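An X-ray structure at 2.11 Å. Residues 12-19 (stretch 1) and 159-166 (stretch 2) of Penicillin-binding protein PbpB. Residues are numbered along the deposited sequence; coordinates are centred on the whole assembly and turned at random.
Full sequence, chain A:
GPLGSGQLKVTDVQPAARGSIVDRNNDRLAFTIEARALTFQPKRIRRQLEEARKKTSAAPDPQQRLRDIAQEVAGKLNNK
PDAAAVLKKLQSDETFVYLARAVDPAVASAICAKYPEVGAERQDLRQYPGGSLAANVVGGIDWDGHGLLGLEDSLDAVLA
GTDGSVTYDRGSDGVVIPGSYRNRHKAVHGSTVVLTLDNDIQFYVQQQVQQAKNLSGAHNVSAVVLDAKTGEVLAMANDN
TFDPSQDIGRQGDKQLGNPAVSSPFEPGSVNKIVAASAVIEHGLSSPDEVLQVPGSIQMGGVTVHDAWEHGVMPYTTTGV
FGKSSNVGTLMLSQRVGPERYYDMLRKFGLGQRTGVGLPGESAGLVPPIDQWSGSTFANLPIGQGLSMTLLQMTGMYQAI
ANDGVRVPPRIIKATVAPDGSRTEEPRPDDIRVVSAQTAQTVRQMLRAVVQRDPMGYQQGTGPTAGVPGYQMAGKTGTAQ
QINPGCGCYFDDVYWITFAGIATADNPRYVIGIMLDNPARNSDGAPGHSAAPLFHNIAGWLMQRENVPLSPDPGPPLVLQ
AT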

# COMPACT_ATOMS: atom_id res chain seq x y z
N ASP A 12 10.77 34.80 -33.23
CA ASP A 12 11.86 33.90 -33.57
C ASP A 12 11.78 32.56 -32.82
O ASP A 12 12.18 31.52 -33.35
N VAL A 13 11.25 32.57 -31.59
CA VAL A 13 11.13 31.34 -30.80
C VAL A 13 9.76 30.71 -31.03
O VAL A 13 8.72 31.40 -31.01
N GLN A 14 9.75 29.40 -31.28
CA GLN A 14 8.53 28.65 -31.56
C GLN A 14 8.21 27.79 -30.34
O GLN A 14 8.77 26.69 -30.19
N PRO A 15 7.34 28.24 -29.44
CA PRO A 15 7.20 27.58 -28.13
C PRO A 15 6.52 26.22 -28.22
O PRO A 15 5.53 26.04 -28.92
N ALA A 16 7.06 25.25 -27.48
CA ALA A 16 6.37 23.97 -27.34
C ALA A 16 5.19 24.10 -26.39
O ALA A 16 5.27 24.77 -25.35
N ALA A 17 4.08 23.45 -26.73
CA ALA A 17 2.90 23.44 -25.88
C ALA A 17 2.98 22.28 -24.89
O ALA A 17 3.22 21.13 -25.28
N ARG A 18 2.75 22.58 -23.61
CA ARG A 18 2.88 21.56 -22.58
C ARG A 18 1.84 20.46 -22.75
O ARG A 18 0.67 20.73 -23.05
N GLY A 19 2.27 19.22 -22.57
CA GLY A 19 1.35 18.11 -22.63
C GLY A 19 0.50 17.99 -21.37
O GLY A 19 0.74 18.63 -20.35
N LEU A 159 6.67 16.19 -20.64
CA LEU A 159 5.53 17.09 -20.70
C LEU A 159 5.87 18.42 -21.38
O LEU A 159 5.00 19.02 -22.03
N ALA A 160 7.09 18.91 -21.21
CA ALA A 160 7.45 20.24 -21.71
C ALA A 160 7.80 20.24 -23.19
O ALA A 160 7.65 21.28 -23.85
N GLY A 161 8.29 19.13 -23.72
CA GLY A 161 8.79 19.16 -25.08
C GLY A 161 10.01 20.07 -25.21
O GLY A 161 10.74 20.34 -24.25
N THR A 162 10.24 20.54 -26.44
CA THR A 162 11.40 21.37 -26.75
C THR A 162 10.98 22.47 -27.71
O THR A 162 10.40 22.19 -28.76
N ASP A 163 11.27 23.72 -27.35
CA ASP A 163 10.92 24.85 -28.20
C ASP A 163 11.69 24.80 -29.51
O ASP A 163 12.90 24.53 -29.54
N GLY A 164 10.98 25.08 -30.61
CA GLY A 164 11.59 25.24 -31.91
C GLY A 164 12.09 26.66 -32.12
O GLY A 164 12.17 27.47 -31.19
N SER A 165 12.40 26.96 -33.38
CA SER A 165 12.99 28.24 -33.74
C SER A 165 12.94 28.41 -35.26
O SER A 165 12.92 27.42 -36.00
N VAL A 166 12.91 29.66 -35.70
CA VAL A 166 13.01 29.98 -37.13
C VAL A 166 13.35 31.46 -37.33
O VAL A 166 14.35 31.80 -37.96

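Where two segments meet chiefly through their backbones, side chains often serve less to fill a core than to finish what the main chain has begun. Residues 12-19 and 159-166 of PbpB, which run nearly antiparallel and bury 650 Å² between them, illustrate the principle. A short antiparallel bridge sets the register: Gln14 N donates to Gly164 O (3.1 Å) and Gly164 N to Gln14 O (2.8 Å), while Val166 N reaches Asp12 O (3.1 Å).

The bridge sorts its side chains by face. Val13 and Ser165 share one; Val13, with chi1 in p (70°), brings CG2 to 3.9 Å from Gly164 O and 4.3 Å from Asp163 CB. Gln14 lies on the other face, opposite Gly164. Its chi1 of -128° falls between wells, chi2 is t, and OE1 is satisfied elsewhere in the structure. The amide turns its oxygen toward the glycine, with Gln14 OE1 4.3 Å from Gly164 CA: an ideal CB there would lie 3.0 Å from Gln14 OE1, a clash, so the bare backbone accommodates this conformation.

Beyond the strand pairing, a side chain takes over the hydrogen bonding. The CA-to-CB bond of Asp163 points sideways, but chi1 in m (-60°) and chi2 of -29° bring its carboxylate to stretch 1, where OD1 accepts from Ala16 N at 2.7 Å with a nearly linear N-H...O angle of 174°. Asp163 OD1 also lies 3.4 Å from Pro15 CA, although the CA-to-CB bond of Pro15 points away.

Ala16 points toward stretch 2, and its methyl settles among backbone atoms: CB is 3.4 Å from Ala160 O and 3.7 Å from Thr162 O. Gly161, just past the helix, has positive phi, which favours glycine; an ideal CB there would also sit tightly against Ala16 CB, at 3.4 Å. Nearby, a water donates to both Ala16 O (2.9 Å) and Ala160 O (2.8 Å), linking two carbonyls that could not bond directly to each other.

At the helical end, Arg18 leaves its backbone sideways, then extends through chi1, chi2 and chi3 all in t before turning at chi4 (85°). The extended chain carries the guanidinium to stretch 2: Leu159 CB lies over one face, Arg18 NH2 approaches Leu159 CD1 at 3.8 Å, and NH1 lies 3.8 Å from Ala160 CB. Its nitrogens find their hydrogen bonds elsewhere in the structure, leaving this contact to packing. Leu159 points toward stretch 1 in the mt rotamer, while its carbonyl O accepts from Gly19 N at 2.8 Å, anchoring the backbone beside the arginine.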

# COMPACT_ATOMS: atom_id res chain seq x y z
CB ASP A 12 13.21 34.59 -33.29
CG ASP A 12 14.29 34.17 -34.27
OD1 ASP A 12 13.98 33.39 -35.20
OD2 ASP A 12 15.45 34.62 -34.13
CB VAL A 13 11.38 31.61 -29.31
CG1 VAL A 13 10.25 32.41 -28.67
CG2 VAL A 13 11.60 30.30 -28.57
CB GLN A 14 8.72 27.77 -32.80
CG GLN A 14 7.65 27.92 -33.86
CD GLN A 14 7.82 26.92 -35.00
OE1 GLN A 14 8.61 25.98 -34.90
NE2 GLN A 14 7.08 27.13 -36.08
CB PRO A 15 6.36 28.57 -27.32
CG PRO A 15 5.60 29.34 -28.35
CD PRO A 15 6.51 29.46 -29.53
CB ALA A 16 7.33 22.90 -26.84
CB ALA A 17 1.63 23.32 -26.73
CB ARG A 18 2.76 22.18 -21.19
CG ARG A 18 3.18 21.23 -20.06
CD ARG A 18 3.33 21.97 -18.74
NE ARG A 18 3.78 21.08 -17.66
CZ ARG A 18 5.05 20.79 -17.43
NH1 ARG A 18 6.01 21.30 -18.21
NH2 ARG A 18 5.38 19.97 -16.43
CB LEU A 159 4.99 17.34 -19.28
CG LEU A 159 4.32 16.15 -18.58
CD1 LEU A 159 4.23 16.38 -17.06
CD2 LEU A 159 2.92 15.89 -19.19
CB ALA A 160 8.63 20.81 -20.93
CB THR A 162 12.52 20.55 -27.37
OG1 THR A 162 12.80 19.43 -26.52
CG2 THR A 162 13.79 21.40 -27.56
CB ASP A 163 11.21 26.17 -27.50
CG ASP A 163 10.43 26.34 -26.21
OD1 ASP A 163 9.32 25.77 -26.11
OD2 ASP A 163 10.92 27.03 -25.31
CB SER A 165 14.44 28.33 -33.25
OG SER A 165 15.21 29.24 -34.04
CB VAL A 166 11.71 29.62 -37.88
CG1 VAL A 166 10.57 30.54 -37.45
CG2 VAL A 166 11.94 29.67 -39.39
O HOH W 1 6.10 23.36 -22.90